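Local coordinates for small archaeal modifier protein 1 (Haloferax volcanii DS2, PDB 4HRO), which serves as a ubiquitin-like modifier attached covalently to lysines of target proteins and as a sulfur carrier in molybdenum cofactor biosynthesis, at residues W6-L12 / L81-P85. Numbering follows the deposited sequence.
Sequences WKLFADL and LALFP
Lys7 is gripped twice by strand 80-84 through its backbone: its N gives a hydrogen bond to Leu81 O (2.8 Å) and its O takes one from Leu83 N (2.9 Å). These bonds pair strands 2-8 and 80-84 in parallel, the central pairing of the beta-grasp sheet. Among the apolar contacts, Trp6 lays one indole face over Leu81, whose CB sits 3.6 Å from the six-membered ring's centroid, while Leu81 CD1 touches CE2 and CZ2 of Trp6. With helix 31-41 packing on the same residues, an alanine in place of Trp6 would probably open a gap beside Leu81 and Leu83 and leave Ala34 O without its weak NE1 bond. Farther along, the side chains of Leu12 and Leu83 cross at about a right angle, Leu12 CD1 meeting Leu83 CG at 3.7 Å, and the same methyl reaches Pro85 CD. On the opposite sheet face, Phe9 and Phe84 form an offset stack, centroids 4.1 Å apart and planes 11° from parallel. Phe9 CG stands anti to its carbonyl carbon (chi1 -60°), which brings the ring over Phe84 CE1. Leu83 O, buried without a hydrogen-bond partner, lies in plane at the Phe9 ring edge, 3.5 Å from Phe9 CD2. Past Lys7, ring stacking and apolar contacts take over from backbone bonds.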
loop_
_atom_site.group_PDB
_atom_site.type_symbol
_atom_site.label_atom_id
_atom_site.label_comp_id
_atom_site.label_asym_id
_atom_site.label_seq_id
_atom_site.Cartn_x
_atom_site.Cartn_y
_atom_site.Cartn_z
ATOM N N TRP A 6 -1.736 5.983 -2.851
ATOM C CA TRP A 6 -2.030 5.396 -1.558
ATOM C C TRP A 6 -2.457 6.483 -0.583
ATOM O O TRP A 6 -1.841 7.563 -0.523
ATOM C CB TRP A 6 -0.779 4.727 -0.984
ATOM C CG TRP A 6 -0.458 3.409 -1.591
ATOM C CD1 TRP A 6 0.403 3.160 -2.616
ATOM C CD2 TRP A 6 -1.002 2.149 -1.205
ATOM N NE1 TRP A 6 0.433 1.807 -2.894
ATOM C CE2 TRP A 6 -0.426 1.168 -2.039
ATOM C CE3 TRP A 6 -1.941 1.750 -0.244
ATOM C CZ2 TRP A 6 -0.755 -0.183 -1.935
ATOM C CZ3 TRP A 6 -2.263 0.411 -0.145
ATOM C CH2 TRP A 6 -1.675 -0.535 -0.982
ATOM N N LYS A 7 -3.468 6.171 0.221
ATOM C CA LYS A 7 -3.760 6.902 1.440
ATOM C C LYS A 7 -3.330 6.086 2.634
ATOM O O LYS A 7 -3.534 4.865 2.677
ATOM C CB LYS A 7 -5.242 7.234 1.534
ATOM C CG LYS A 7 -5.554 8.533 0.823
ATOM C CD LYS A 7 -6.983 8.941 1.010
ATOM C CE LYS A 7 -7.160 10.417 0.751
ATOM N NZ LYS A 7 -8.582 10.776 0.798
ATOM N N LEU A 8 -2.705 6.783 3.582
ATOM C CA LEU A 8 -2.174 6.195 4.804
ATOM C C LEU A 8 -2.820 6.865 6.011
ATOM O O LEU A 8 -3.209 8.028 5.953
ATOM C CB LEU A 8 -0.667 6.439 4.887
ATOM C CG LEU A 8 0.177 5.950 3.713
ATOM C CD1 LEU A 8 1.644 6.347 3.946
ATOM C CD2 LEU A 8 0.010 4.486 3.447
ATOM N N PHE A 9 -2.876 6.130 7.121
ATOM C CA PHE A 9 -3.596 6.545 8.317
ATOM C C PHE A 9 -2.770 6.291 9.555
ATOM O O PHE A 9 -1.937 5.376 9.601
ATOM C CB PHE A 9 -4.957 5.836 8.379
ATOM C CG PHE A 9 -5.806 6.158 7.200
ATOM C CD1 PHE A 9 -6.644 7.257 7.230
ATOM C CD2 PHE A 9 -5.688 5.444 6.035
ATOM C CE1 PHE A 9 -7.377 7.614 6.117
ATOM C CE2 PHE A 9 -6.420 5.798 4.913
ATOM C CZ PHE A 9 -7.246 6.884 4.949
ATOM N N ALA A 10 -3.012 7.133 10.557
ATOM C CA ALA A 10 -2.457 6.981 11.888
ATOM C C ALA A 10 -0.932 6.826 11.804
ATOM O O ALA A 10 -0.251 7.639 11.173
ATOM C CB ALA A 10 -3.149 5.816 12.649
ATOM N N ASP A 11 -0.379 5.799 12.434
ATOM C CA ASP A 11 1.073 5.660 12.487
ATOM C C ASP A 11 1.722 5.462 11.117
ATOM O O ASP A 11 2.896 5.804 10.924
ATOM C CB ASP A 11 1.461 4.513 13.435
ATOM C CG ASP A 11 0.764 3.189 13.122
ATOM O OD1 ASP A 11 -0.491 3.133 13.097
ATOM O OD2 ASP A 11 1.488 2.185 12.954
ATOM N N LEU A 12 0.997 4.881 10.171
ATOM C CA LEU A 12 1.555 4.707 8.831
ATOM C C LEU A 12 1.776 6.061 8.141
ATOM O O LEU A 12 2.820 6.294 7.531
ATOM C CB LEU A 12 0.653 3.799 7.998
ATOM C CG LEU A 12 0.377 2.417 8.607
ATOM C CD1 LEU A 12 -0.557 1.598 7.729
ATOM C CD2 LEU A 12 1.667 1.658 8.874
ATOM N N LEU A 81 -5.839 3.552 -3.533
ATOM C CA LEU A 81 -5.473 2.465 -2.633
ATOM C C LEU A 81 -5.393 3.027 -1.231
ATOM O O LEU A 81 -4.979 4.169 -1.040
ATOM C CB LEU A 81 -4.120 1.865 -3.061
ATOM C CG LEU A 81 -4.040 1.432 -4.535
ATOM C CD1 LEU A 81 -2.640 0.886 -4.840
ATOM C CD2 LEU A 81 -5.120 0.443 -4.915
ATOM N N ALA A 82 -5.764 2.239 -0.236
ATOM C CA ALA A 82 -5.734 2.690 1.160
ATOM C C ALA A 82 -5.120 1.622 2.038
ATOM O O ALA A 82 -5.371 0.419 1.851
ATOM C CB ALA A 82 -7.125 3.060 1.664
ATOM N N LEU A 83 -4.337 2.060 3.012
ATOM C CA LEU A 83 -3.650 1.183 3.927
ATOM C C LEU A 83 -3.966 1.615 5.349
ATOM O O LEU A 83 -3.533 2.700 5.795
ATOM C CB LEU A 83 -2.147 1.258 3.671
ATOM C CG LEU A 83 -1.276 0.205 4.344
ATOM C CD1 LEU A 83 -1.602 -1.175 3.836
ATOM C CD2 LEU A 83 0.197 0.490 4.119
ATOM N N PHE A 84 -4.718 0.776 6.061
ATOM C CA PHE A 84 -5.074 1.042 7.447
ATOM C C PHE A 84 -4.355 0.068 8.351
ATOM O O PHE A 84 -4.344 -1.133 8.099
ATOM C CB PHE A 84 -6.586 0.870 7.680
ATOM C CG PHE A 84 -7.444 1.915 7.032
ATOM C CD1 PHE A 84 -7.748 3.075 7.705
ATOM C CD2 PHE A 84 -7.996 1.714 5.784
ATOM C CE1 PHE A 84 -8.559 4.032 7.138
ATOM C CE2 PHE A 84 -8.803 2.672 5.211
ATOM C CZ PHE A 84 -9.085 3.826 5.894
ATOM N N PRO A 85 -3.795 0.571 9.453
ATOM C CA PRO A 85 -3.293 -0.349 10.463
ATOM C C PRO A 85 -4.444 -1.129 11.126
ATOM O O PRO A 85 -5.614 -0.806 10.954
ATOM C CB PRO A 85 -2.559 0.568 11.438
ATOM C CG PRO A 85 -3.283 1.865 11.328
ATOM C CD PRO A 85 -3.779 1.972 9.906
#